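Local atomic coordinates of polyketide synthase (Synechococcus sp., PDB entry 4GOX), a protein that probably transfers the sulfo group of PAPS to an intermediate held on an olefin synthase, activating it for formation of the terminal alkene. Residues K13-K17 / L59-T63; L40-L44 / L224-C228; P54-L58 / L76-R82; L84-E88 / Y115-A120; I109-Y113 / I144-Q148. All blocks are in the same frame, centred on the assembly; numbering follows the deposited sequence.

Contact 1. Residues K13-K17 / L59-T63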
# COMPACT_ATOMS: atom_id res chain seq x y z
N LYS A 13 19.10 -6.08 -11.29
CA LYS A 13 19.31 -7.23 -10.40
C LYS A 13 18.14 -8.22 -10.53
O LYS A 13 17.05 -7.90 -10.14
CB LYS A 13 19.49 -6.76 -8.95
CG LYS A 13 20.00 -7.82 -7.99
CD LYS A 13 21.37 -7.45 -7.41
CE LYS A 13 21.30 -6.68 -6.11
NZ LYS A 13 20.82 -7.51 -4.98
N GLN A 14 18.38 -9.42 -11.11
CA GLN A 14 17.34 -10.44 -11.37
C GLN A 14 16.74 -11.04 -10.12
O GLN A 14 17.47 -11.33 -9.16
CB GLN A 14 17.90 -11.57 -12.24
CG GLN A 14 18.11 -11.20 -13.70
CD GLN A 14 18.61 -12.34 -14.56
OE1 GLN A 14 18.93 -13.44 -14.09
NE2 GLN A 14 18.71 -12.08 -15.86
N TRP A 15 15.41 -11.27 -10.14
CA TRP A 15 14.71 -11.91 -9.04
C TRP A 15 14.89 -13.42 -9.11
O TRP A 15 14.81 -14.01 -10.20
CB TRP A 15 13.20 -11.59 -9.09
CG TRP A 15 12.83 -10.14 -8.83
CD1 TRP A 15 12.16 -9.31 -9.66
CD2 TRP A 15 13.14 -9.38 -7.65
NE1 TRP A 15 12.06 -8.06 -9.10
CE2 TRP A 15 12.65 -8.07 -7.86
CE3 TRP A 15 13.82 -9.66 -6.45
CZ2 TRP A 15 12.76 -7.07 -6.90
CZ3 TRP A 15 13.92 -8.66 -5.50
CH2 TRP A 15 13.40 -7.38 -5.72
N GLN A 16 15.13 -14.06 -7.97
CA GLN A 16 15.21 -15.52 -7.88
C GLN A 16 13.79 -16.06 -8.13
O GLN A 16 12.83 -15.64 -7.46
CB GLN A 16 15.70 -15.96 -6.50
CG GLN A 16 15.98 -17.45 -6.35
CD GLN A 16 17.15 -17.90 -7.18
OE1 GLN A 16 18.32 -17.70 -6.82
NE2 GLN A 16 16.85 -18.50 -8.33
N LYS A 17 13.66 -16.92 -9.15
CA LYS A 17 12.39 -17.55 -9.49
C LYS A 17 12.19 -18.71 -8.51
O LYS A 17 13.06 -19.56 -8.42
CB LYS A 17 12.39 -18.03 -10.95
CG LYS A 17 12.07 -16.90 -11.91
CD LYS A 17 12.11 -17.35 -13.36
CE LYS A 17 12.78 -16.34 -14.27
NZ LYS A 17 12.09 -15.02 -14.29
N LEU A 59 8.37 -6.82 -0.44
CA LEU A 59 8.52 -6.97 -1.90
C LEU A 59 9.83 -6.47 -2.54
O LEU A 59 10.32 -7.18 -3.41
CB LEU A 59 7.26 -6.46 -2.62
CG LEU A 59 6.97 -7.00 -4.03
CD1 LEU A 59 6.68 -8.50 -4.00
CD2 LEU A 59 5.76 -6.30 -4.60
N PRO A 60 10.47 -5.32 -2.12
CA PRO A 60 11.72 -4.88 -2.79
C PRO A 60 12.95 -5.74 -2.60
O PRO A 60 13.99 -5.46 -3.20
CB PRO A 60 12.00 -3.52 -2.13
CG PRO A 60 10.72 -3.08 -1.54
CD PRO A 60 10.03 -4.32 -1.13
N PHE A 61 12.88 -6.75 -1.73
CA PHE A 61 14.05 -7.54 -1.32
C PHE A 61 13.94 -9.00 -1.67
O PHE A 61 12.85 -9.54 -1.72
CB PHE A 61 14.23 -7.39 0.20
CG PHE A 61 14.13 -5.95 0.64
CD1 PHE A 61 15.15 -5.04 0.37
CD2 PHE A 61 12.98 -5.48 1.27
CE1 PHE A 61 15.05 -3.70 0.76
CE2 PHE A 61 12.86 -4.13 1.64
CZ PHE A 61 13.90 -3.25 1.38
N GLU A 62 15.07 -9.62 -1.89
CA GLU A 62 15.18 -11.03 -2.22
C GLU A 62 15.06 -11.88 -0.93
O GLU A 62 14.22 -12.78 -0.85
CB GLU A 62 16.53 -11.26 -2.95
CG GLU A 62 16.72 -12.63 -3.53
CD GLU A 62 15.71 -12.98 -4.59
OE1 GLU A 62 15.88 -12.54 -5.75
OE2 GLU A 62 14.74 -13.70 -4.26
N THR A 63 15.89 -11.56 0.07
CA THR A 63 15.97 -12.24 1.37
C THR A 63 15.93 -11.20 2.49
O THR A 63 16.23 -10.01 2.27
CB THR A 63 17.31 -13.00 1.52
OG1 THR A 63 18.34 -12.06 1.82
CG2 THR A 63 17.67 -13.88 0.31
O HOH W 1 17.70 -10.69 -6.39
O HOH W 2 12.46 -13.78 -5.49
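Neither segment is helix or strand: residues 13-17, the first of the modelled chain, lie against the loop leading into helix 64-71. The carboxylate of E62 and the indole of W15 do most of the work. With chi1 t and chi2 p, E62 leaves its backbone sideways and bends so that its carboxylate comes near residues 14-16, and OE1 accepts a nearly straight hydrogen bond from Q16 N (2.8 Å, 166° at the hydrogen). One water donates to both Q14 O (2.9 Å) and E62 OE1 (2.7 Å), adding a second link to the same oxygen. Q16, chi1 t, sets CB 3.3 Å from E62 OE2 before the rest of its side chain leads away. W15, chi1 m, swings its six-membered ring over to the loop, where CH2 lies 3.2 Å from P60 O at the ring edge and CE3 3.6 Å from E62 OE1. Its NE1 is hydrogen-bonded to H137 O, and the indole stacks with H137 and H141 from helix 136-145. The chemistry is thus mixed: a carboxylate serves the backbone of an extended segment without a strand partner here, while W15 supplies most of that segment's buried surface.

Contact 2. Residues L40-L44 / L224-C228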
# COMPACT_ATOMS: atom_id res chain seq x y z
N LEU A 40 -7.17 3.72 3.65
CA LEU A 40 -7.72 2.51 3.03
C LEU A 40 -7.28 1.22 3.77
O LEU A 40 -8.11 0.35 4.00
CB LEU A 40 -7.34 2.41 1.54
CG LEU A 40 -7.95 1.18 0.83
CD1 LEU A 40 -9.50 1.13 1.04
CD2 LEU A 40 -7.62 1.20 -0.66
N ARG A 41 -5.99 1.09 4.09
CA ARG A 41 -5.55 -0.12 4.77
C ARG A 41 -6.11 -0.25 6.17
O ARG A 41 -6.36 -1.37 6.59
CB ARG A 41 -4.03 -0.38 4.65
CG ARG A 41 -3.17 0.22 5.72
CD ARG A 41 -2.98 -0.70 6.91
NE ARG A 41 -2.35 0.07 7.97
CZ ARG A 41 -2.42 -0.20 9.26
NH1 ARG A 41 -1.84 0.60 10.14
NH2 ARG A 41 -3.09 -1.26 9.69
N VAL A 42 -6.34 0.88 6.88
CA VAL A 42 -6.93 0.87 8.21
C VAL A 42 -8.43 0.52 8.12
O VAL A 42 -8.95 -0.18 8.99
CB VAL A 42 -6.63 2.15 9.04
CG1 VAL A 42 -7.47 2.19 10.32
CG2 VAL A 42 -5.15 2.23 9.39
N MET A 43 -9.11 0.99 7.05
CA MET A 43 -10.52 0.66 6.80
C MET A 43 -10.58 -0.87 6.61
O MET A 43 -11.35 -1.52 7.30
CB MET A 43 -11.04 1.36 5.53
CG MET A 43 -11.39 2.83 5.68
SD MET A 43 -11.46 3.57 4.01
CE MET A 43 -12.45 4.87 4.26
N LEU A 44 -9.71 -1.43 5.72
CA LEU A 44 -9.65 -2.87 5.43
C LEU A 44 -9.33 -3.78 6.63
O LEU A 44 -9.84 -4.90 6.67
CB LEU A 44 -8.77 -3.20 4.20
CG LEU A 44 -9.16 -2.57 2.85
CD1 LEU A 44 -8.24 -3.05 1.77
CD2 LEU A 44 -10.63 -2.86 2.44
N LEU A 224 -15.91 0.82 -0.93
CA LEU A 224 -15.46 -0.35 -0.17
C LEU A 224 -16.26 -1.61 -0.54
O LEU A 224 -15.71 -2.70 -0.48
CB LEU A 224 -15.46 -0.08 1.35
CG LEU A 224 -14.35 0.91 1.82
CD1 LEU A 224 -14.77 1.64 3.10
CD2 LEU A 224 -13.02 0.20 2.01
N THR A 225 -17.54 -1.46 -0.96
CA THR A 225 -18.36 -2.59 -1.43
C THR A 225 -17.73 -3.15 -2.71
O THR A 225 -17.56 -4.36 -2.81
CB THR A 225 -19.84 -2.16 -1.59
OG1 THR A 225 -20.39 -2.03 -0.28
CG2 THR A 225 -20.68 -3.14 -2.41
N ASN A 226 -17.31 -2.26 -3.64
CA ASN A 226 -16.63 -2.64 -4.88
C ASN A 226 -15.29 -3.35 -4.59
O ASN A 226 -14.95 -4.32 -5.27
CB ASN A 226 -16.40 -1.43 -5.77
CG ASN A 226 -17.65 -0.81 -6.33
OD1 ASN A 226 -18.66 -1.47 -6.57
ND2 ASN A 226 -17.59 0.48 -6.59
N ILE A 227 -14.55 -2.85 -3.59
CA ILE A 227 -13.25 -3.42 -3.18
C ILE A 227 -13.50 -4.84 -2.63
O ILE A 227 -12.77 -5.76 -3.01
CB ILE A 227 -12.49 -2.51 -2.19
CG1 ILE A 227 -12.07 -1.19 -2.87
CG2 ILE A 227 -11.27 -3.23 -1.62
CD1 ILE A 227 -11.45 -0.17 -1.94
N CYS A 228 -14.55 -5.01 -1.77
CA CYS A 228 -14.97 -6.29 -1.19
C CYS A 228 -15.34 -7.30 -2.28
O CYS A 228 -14.95 -8.48 -2.19
CB CYS A 228 -16.12 -6.08 -0.20
SG CYS A 228 -15.60 -5.37 1.38
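This is a buried, wholly apolar helix-helix contact between helix 37-45, which follows strand 26-30 of the parallel sheet, and helix 220-231, which comes after strand 208-212, the last in sequence and at one edge of the sheet. The sulfotransferase domain belongs to the P-loop NTPase clan, and the pair joins parts of its alpha/beta core that are 180 residues apart in sequence. The short axes cross at -68° and stay 12.2 Å apart at their closest, so the backbones do not touch; the nearest CA atoms, those of L44 and L224, are 8.5 Å apart. Long aliphatic side chains span the gap. L224 has the largest share: its CD2 lies 3.8 Å from L40 CD1 and 3.9 Å from L44 CD2, while its CD1 reaches M43 SD at 3.9 Å. One turn on, I227 puts CD1 3.8 Å from L40 CD1 and CG2 4.1 Å from L44 CD2. L40 and L44, one helical turn apart and joined by the backbone bond L44 N to L40 O (2.9 Å), thus each touch both L224 and I227. M43 lies near the bound adenosine-3'-5'-diphosphate. Beneath the helices runs the sheet: L40 and L44 rest on I29 of strand 26-30, L40 and I227 share I152 of strand 149-155, and I227 also covers L209 and V211 of strand 208-212.

Contact 3. Residues P54-L58 / L76-R82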
# COMPACT_ATOMS: atom_id res chain seq x y z
N PRO A 54 0.20 -2.68 9.32
CA PRO A 54 1.01 -1.55 8.83
C PRO A 54 2.12 -2.08 7.90
O PRO A 54 2.41 -3.27 7.92
CB PRO A 54 1.60 -0.95 10.10
CG PRO A 54 1.51 -2.00 11.13
CD PRO A 54 0.41 -2.92 10.77
N GLU A 55 2.68 -1.21 7.05
CA GLU A 55 3.69 -1.52 6.02
C GLU A 55 4.71 -2.61 6.37
O GLU A 55 5.61 -2.38 7.18
CB GLU A 55 4.42 -0.25 5.56
CG GLU A 55 3.63 0.52 4.52
CD GLU A 55 3.84 2.02 4.52
OE1 GLU A 55 2.83 2.75 4.55
OE2 GLU A 55 5.00 2.46 4.37
N LEU A 56 4.55 -3.79 5.74
CA LEU A 56 5.48 -4.93 5.85
C LEU A 56 6.82 -4.63 5.17
O LEU A 56 7.87 -5.05 5.67
CB LEU A 56 4.83 -6.19 5.23
CG LEU A 56 3.52 -6.66 5.91
CD1 LEU A 56 2.79 -7.66 5.03
CD2 LEU A 56 3.81 -7.31 7.29
N HIS A 57 6.79 -3.90 4.02
CA HIS A 57 7.98 -3.54 3.24
C HIS A 57 8.87 -4.75 2.93
O HIS A 57 10.03 -4.79 3.33
CB HIS A 57 8.78 -2.35 3.87
CG HIS A 57 9.56 -1.57 2.84
ND1 HIS A 57 8.93 -0.99 1.74
CD2 HIS A 57 10.89 -1.39 2.72
CE1 HIS A 57 9.89 -0.43 1.03
NE2 HIS A 57 11.09 -0.65 1.58
N LEU A 58 8.28 -5.77 2.29
CA LEU A 58 8.95 -7.04 1.95
C LEU A 58 9.30 -7.18 0.45
O LEU A 58 10.40 -7.62 0.12
CB LEU A 58 8.01 -8.20 2.33
CG LEU A 58 7.79 -8.46 3.84
CD1 LEU A 58 6.62 -9.43 4.06
CD2 LEU A 58 9.08 -9.00 4.47
N LEU A 76 11.23 2.02 8.88
CA LEU A 76 10.45 1.49 7.76
C LEU A 76 10.57 -0.04 7.78
O LEU A 76 11.68 -0.56 7.85
CB LEU A 76 10.95 2.09 6.42
CG LEU A 76 10.40 1.50 5.08
CD1 LEU A 76 8.86 1.63 4.94
CD2 LEU A 76 11.09 2.15 3.89
N GLY A 77 9.44 -0.73 7.78
CA GLY A 77 9.41 -2.19 7.84
C GLY A 77 9.05 -2.74 9.22
O GLY A 77 8.77 -3.94 9.34
N GLU A 78 9.03 -1.87 10.26
CA GLU A 78 8.64 -2.21 11.64
C GLU A 78 7.21 -2.79 11.69
O GLU A 78 6.85 -3.44 12.67
CB GLU A 78 8.73 -0.99 12.56
CG GLU A 78 10.03 -0.91 13.34
CD GLU A 78 10.36 0.43 13.97
OE1 GLU A 78 9.43 1.25 14.18
OE2 GLU A 78 11.55 0.65 14.27
N GLY A 79 6.44 -2.56 10.62
CA GLY A 79 5.10 -3.10 10.47
C GLY A 79 5.10 -4.62 10.45
O GLY A 79 4.08 -5.24 10.78
N LEU A 80 6.24 -5.23 10.02
CA LEU A 80 6.40 -6.68 10.04
C LEU A 80 6.43 -7.15 11.51
O LEU A 80 5.77 -8.13 11.84
CB LEU A 80 7.67 -7.15 9.30
CG LEU A 80 7.99 -8.65 9.40
CD1 LEU A 80 6.95 -9.50 8.66
CD2 LEU A 80 9.41 -8.95 8.92
N GLN A 81 7.16 -6.42 12.40
CA GLN A 81 7.22 -6.74 13.83
C GLN A 81 5.79 -6.66 14.41
O GLN A 81 5.32 -7.64 14.99
CB GLN A 81 8.19 -5.81 14.59
CG GLN A 81 9.67 -6.17 14.43
CD GLN A 81 10.32 -5.56 13.18
OE1 GLN A 81 9.71 -5.42 12.11
NE2 GLN A 81 11.60 -5.18 13.29
N ARG A 82 5.08 -5.53 14.13
CA ARG A 82 3.71 -5.28 14.57
C ARG A 82 2.77 -6.40 14.12
O ARG A 82 2.01 -6.92 14.93
CB ARG A 82 3.25 -3.88 14.11
CG ARG A 82 1.96 -3.37 14.78
CD ARG A 82 2.16 -3.06 16.26
NE ARG A 82 0.89 -2.98 17.00
CZ ARG A 82 0.30 -4.02 17.58
NH1 ARG A 82 0.83 -5.23 17.50
NH2 ARG A 82 -0.84 -3.85 18.24
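P54, in the loop after strand 50-51, sets its CG 3.9 Å from R82 CG; the guanidinium of R82 goes on to a salt bridge with D250. At E55 the backbone comes very near the start of helix 79-88, with a CA-H...O contact from G79 CA to E55 O at 3.4 Å. A CB on G79 would clash with both P54 O and E55 O, so glycine permits this approach. The E55 carboxylate pairs with K128 near the bound nucleotide, in keeping with a loop at the C-terminal end of a parallel strand, the usual ligand side of alpha/beta folds. L56 bends its end back to L80, CD2 to CD1 4.1 Å. H57, at left-handed backbone angles, offers a ring face to L76 CD2, a CH-pi contact 3.8 Å from the centroid. L58 closes the series, its CD2 4.5 Å from L80 CD2. Around this loop, L56 and L58 pack on helix 109-119, L80 on helices 64-71 and 92-104, and R67 of helix 64-71 hydrogen-bonds L56 O, H57 O and G77 O.

Contact 4. Residues L84-E88 / Y115-A120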
# COMPACT_ATOMS: atom_id res chain seq x y z
N LEU A 84 3.55 -9.61 13.37
CA LEU A 84 3.95 -10.81 14.11
C LEU A 84 3.43 -10.79 15.57
O LEU A 84 2.91 -11.79 16.05
CB LEU A 84 5.47 -10.91 14.12
CG LEU A 84 6.17 -11.21 12.80
CD1 LEU A 84 7.67 -11.04 12.97
CD2 LEU A 84 5.82 -12.63 12.30
N MET A 85 3.60 -9.62 16.24
CA MET A 85 3.10 -9.36 17.58
C MET A 85 1.59 -9.68 17.58
O MET A 85 1.18 -10.58 18.30
CB MET A 85 3.32 -7.89 17.94
CG MET A 85 4.70 -7.56 18.38
SD MET A 85 4.85 -5.81 18.81
CE MET A 85 3.45 -5.58 19.89
N ASP A 86 0.80 -9.01 16.70
CA ASP A 86 -0.65 -9.20 16.57
C ASP A 86 -1.04 -10.64 16.19
O ASP A 86 -1.88 -11.22 16.88
CB ASP A 86 -1.26 -8.19 15.59
CG ASP A 86 -2.77 -8.33 15.45
OD1 ASP A 86 -3.49 -7.99 16.41
OD2 ASP A 86 -3.22 -8.86 14.41
N LEU A 87 -0.45 -11.21 15.11
CA LEU A 87 -0.80 -12.57 14.67
C LEU A 87 -0.45 -13.67 15.68
O LEU A 87 -1.14 -14.70 15.73
CB LEU A 87 -0.16 -12.92 13.32
CG LEU A 87 -0.68 -12.18 12.07
CD1 LEU A 87 0.31 -12.33 10.93
CD2 LEU A 87 -2.08 -12.67 11.65
N GLU A 88 0.63 -13.48 16.46
CA GLU A 88 1.12 -14.53 17.36
C GLU A 88 1.12 -14.26 18.86
O GLU A 88 1.55 -15.14 19.61
CB GLU A 88 2.49 -15.02 16.89
CG GLU A 88 2.42 -15.79 15.58
CD GLU A 88 3.75 -16.10 14.93
OE1 GLU A 88 4.77 -15.46 15.28
OE2 GLU A 88 3.76 -16.98 14.04
N TYR A 115 4.61 -17.58 5.20
CA TYR A 115 4.50 -17.62 6.65
C TYR A 115 3.34 -16.75 7.11
O TYR A 115 2.51 -17.21 7.88
CB TYR A 115 5.80 -17.10 7.29
CG TYR A 115 5.83 -17.21 8.80
CD1 TYR A 115 6.19 -18.40 9.43
CD2 TYR A 115 5.53 -16.11 9.61
CE1 TYR A 115 6.23 -18.51 10.82
CE2 TYR A 115 5.57 -16.20 11.00
CZ TYR A 115 5.92 -17.41 11.60
OH TYR A 115 6.00 -17.51 12.97
N LEU A 116 3.29 -15.48 6.67
CA LEU A 116 2.23 -14.57 7.09
C LEU A 116 0.84 -15.04 6.62
O LEU A 116 -0.11 -14.97 7.39
CB LEU A 116 2.52 -13.12 6.70
CG LEU A 116 3.76 -12.45 7.32
CD1 LEU A 116 4.08 -11.14 6.61
CD2 LEU A 116 3.57 -12.17 8.80
N GLN A 117 0.76 -15.64 5.40
CA GLN A 117 -0.47 -16.19 4.83
C GLN A 117 -1.00 -17.33 5.69
O GLN A 117 -2.22 -17.47 5.85
CB GLN A 117 -0.25 -16.69 3.40
CG GLN A 117 -0.15 -15.59 2.35
CD GLN A 117 0.24 -16.18 1.02
OE1 GLN A 117 1.18 -16.98 0.93
NE2 GLN A 117 -0.50 -15.82 -0.03
N ARG A 118 -0.08 -18.12 6.26
CA ARG A 118 -0.34 -19.23 7.16
C ARG A 118 -0.84 -18.69 8.51
O ARG A 118 -1.85 -19.18 9.01
CB ARG A 118 0.93 -20.10 7.32
CG ARG A 118 0.78 -21.29 8.28
CD ARG A 118 1.74 -22.43 7.96
NE ARG A 118 1.31 -23.16 6.76
CZ ARG A 118 1.99 -24.15 6.19
NH1 ARG A 118 3.15 -24.55 6.70
NH2 ARG A 118 1.52 -24.74 5.10
N GLN A 119 -0.15 -17.70 9.10
CA GLN A 119 -0.49 -17.09 10.39
C GLN A 119 -1.79 -16.27 10.33
O GLN A 119 -2.43 -16.08 11.36
CB GLN A 119 0.68 -16.25 10.92
CG GLN A 119 1.96 -17.04 11.17
CD GLN A 119 1.76 -18.24 12.07
OE1 GLN A 119 1.17 -18.14 13.16
NE2 GLN A 119 2.26 -19.39 11.65
N ALA A 120 -2.17 -15.80 9.12
CA ALA A 120 -3.41 -15.04 8.90
C ALA A 120 -4.59 -16.01 8.84
O ALA A 120 -5.74 -15.58 8.90
CB ALA A 120 -3.32 -14.25 7.60
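Three leucines form the apolar centre where the ends of helices 79-88 and 109-119 meet in the helical layer beside the parallel beta sheet of this alpha/beta sulfotransferase fold. L84 CD2 lies 4.2 Å from L116 CD2, and L87 CD1 lies 3.9 Å from the same methyl, so L116 sits against two side chains three residues apart on the facing helix. The short segments run at 37° to each other with axes 10.8 Å apart at their closest, and the helices draw nearer toward their C-terminal ends: CA of L84 is 8.1 Å from CA of L116, CA of L87 only 6.2 Å from CA of Q119. L87 is therefore pressed onto backbone as well, with CD2 3.4 Å from Q119 O and 3.9 Å from A120 CA, and CD1 3.9 Å from Q119 CB. On the inner flank L116 also touches L56 and L58. Farther out, L84 CD2 meets the edge of the Y115 ring at CE2, 3.8 Å away, and that ring makes an edge-to-face pair with W102 of helix 92-104. The polar edge is formed by E88, the last residue of its helix. Its OE2 lies 3.0 Å from Q119 OE1, two acceptors that are not hydrogen-bonded. There Y115 OH donates a short but weak hydrogen bond to E88 OE2, 2.5 Å from oxygen to oxygen.

Contact 5. Residues I109-Y113 / I144-Q148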
# COMPACT_ATOMS: atom_id res chain seq x y z
N ILE A 109 12.23 -13.80 0.99
CA ILE A 109 10.99 -13.02 1.15
C ILE A 109 9.76 -13.86 0.77
O ILE A 109 8.70 -13.72 1.39
CB ILE A 109 11.15 -11.66 0.41
CG1 ILE A 109 12.16 -10.71 1.10
CG2 ILE A 109 9.85 -11.02 -0.07
CD1 ILE A 109 11.92 -10.21 2.44
N ALA A 110 9.93 -14.77 -0.21
CA ALA A 110 8.89 -15.71 -0.66
C ALA A 110 8.35 -16.50 0.56
O ALA A 110 7.15 -16.74 0.65
CB ALA A 110 9.48 -16.68 -1.67
N ASP A 111 9.27 -16.87 1.47
CA ASP A 111 8.99 -17.63 2.69
C ASP A 111 8.26 -16.79 3.74
O ASP A 111 7.39 -17.34 4.40
CB ASP A 111 10.28 -18.24 3.27
CG ASP A 111 10.88 -19.35 2.42
OD1 ASP A 111 10.31 -19.67 1.36
OD2 ASP A 111 11.90 -19.92 2.84
N ILE A 112 8.61 -15.48 3.86
CA ILE A 112 7.96 -14.55 4.79
C ILE A 112 6.48 -14.35 4.41
O ILE A 112 5.62 -14.39 5.28
CB ILE A 112 8.74 -13.21 4.95
CG1 ILE A 112 10.24 -13.45 5.24
CG2 ILE A 112 8.12 -12.30 6.00
CD1 ILE A 112 10.58 -14.25 6.59
N TYR A 113 6.19 -14.20 3.09
CA TYR A 113 4.82 -14.09 2.61
C TYR A 113 4.03 -15.37 2.91
O TYR A 113 2.93 -15.26 3.45
CB TYR A 113 4.77 -13.73 1.11
CG TYR A 113 4.98 -12.26 0.82
CD1 TYR A 113 6.10 -11.82 0.12
CD2 TYR A 113 4.04 -11.31 1.21
CE1 TYR A 113 6.27 -10.47 -0.20
CE2 TYR A 113 4.21 -9.96 0.93
CZ TYR A 113 5.32 -9.54 0.20
OH TYR A 113 5.49 -8.20 -0.05
N ILE A 144 6.44 -12.68 -10.12
CA ILE A 144 7.41 -13.77 -10.01
C ILE A 144 7.06 -14.70 -8.83
O ILE A 144 7.09 -15.91 -8.98
CB ILE A 144 8.88 -13.21 -9.98
CG1 ILE A 144 9.37 -12.95 -11.43
CG2 ILE A 144 9.86 -14.15 -9.24
CD1 ILE A 144 10.43 -11.89 -11.60
N LEU A 145 6.70 -14.13 -7.68
CA LEU A 145 6.41 -14.90 -6.45
C LEU A 145 5.03 -15.55 -6.35
O LEU A 145 4.91 -16.59 -5.71
CB LEU A 145 6.62 -14.03 -5.19
CG LEU A 145 8.01 -13.45 -4.93
CD1 LEU A 145 7.95 -12.46 -3.77
CD2 LEU A 145 9.05 -14.56 -4.66
N PHE A 146 3.99 -14.91 -6.91
CA PHE A 146 2.59 -15.33 -6.74
C PHE A 146 1.84 -15.66 -8.01
O PHE A 146 2.02 -14.99 -9.04
CB PHE A 146 1.82 -14.23 -6.00
CG PHE A 146 2.49 -13.74 -4.73
CD1 PHE A 146 2.46 -14.51 -3.57
CD2 PHE A 146 3.11 -12.50 -4.69
CE1 PHE A 146 3.08 -14.06 -2.40
CE2 PHE A 146 3.70 -12.04 -3.52
CZ PHE A 146 3.69 -12.83 -2.39
N ASP A 147 0.91 -16.62 -7.91
CA ASP A 147 0.04 -17.03 -9.01
C ASP A 147 -1.19 -16.16 -9.06
O ASP A 147 -1.65 -15.81 -10.15
CB ASP A 147 -0.46 -18.47 -8.77
CG ASP A 147 0.42 -19.61 -9.26
OD1 ASP A 147 0.15 -20.77 -8.87
OD2 ASP A 147 1.33 -19.35 -10.09
N GLN A 148 -1.75 -15.83 -7.89
CA GLN A 148 -3.03 -15.14 -7.72
C GLN A 148 -2.98 -13.81 -6.96
O GLN A 148 -3.94 -13.51 -6.25
CB GLN A 148 -4.03 -16.10 -7.04
CG GLN A 148 -4.62 -17.15 -7.97
CD GLN A 148 -5.88 -16.66 -8.64
OE1 GLN A 148 -6.99 -16.87 -8.16
NE2 GLN A 148 -5.72 -16.00 -9.79
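The most prominent bump here is L145, near the C-terminal end of helix 136-145, which pushes into a shallow hollow on the first turn of helix 109-119. A110 makes the hollow: its small side chain lets the two backbones come within 6.4 Å, CA of A110 to CA of L145, and its CB meets L145 CD2 at 3.7 Å. I109 and Y113 border the same site, with I109 CG2 and Y113 CD1 each 4.4 Å from L145 CD1. Y113 stands one helical turn beyond I109, its N bonded to I109 O (3.1 Å); its CA-to-CB bond points toward residues 144-148. The second bump is F146. Here the chain leaves helical backbone angles, and the turn directs the phenyl ring at the flat side of Y113: F146 CZ lies 3.5 Å from Y113 CG, the centroids are 5.2 Å apart and the planes stand at 82°, a T-shaped pair with F146 giving the edge and Y113 the face. Both rings also pack on I26 and F28 of strand 26-30, so the pair fills the space between helix 109-119 and the sheet. Dispersion and the edge-to-face attraction hold the two segments together, while the one polar group on these touching side chains, the Y113 hydroxyl, finds its hydrogen bond outside the contact, at D127 of strand 124-129, next to strand 26-30.

Contacts 1, 3, 4 and 5 are connected; residues 54-63, continuous in the loop after strand 50-51, lead from contact 3 into contact 1. E62 O takes a probable hydrogen bond from I109 N (2.9 Å), tying contact 1 to contact 5, their centres 10 Å apart. L116 CD1 of contact 4 meets L56 CD2 and L80 CD1 of contact 3, both at 3.9 Å, and contacts 4 and 5 share helix 109-119. Contact 2 lies across the chain's centre from contact 1, 29 Å between centres, yet touches contact 3 through R41 NH2 and P54 N, 3.6 Å apart. The M43 and E55 side chains bring contacts 2 and 3 to about 7 and 6 Å from the bound adenosine-3'-5'-diphosphate.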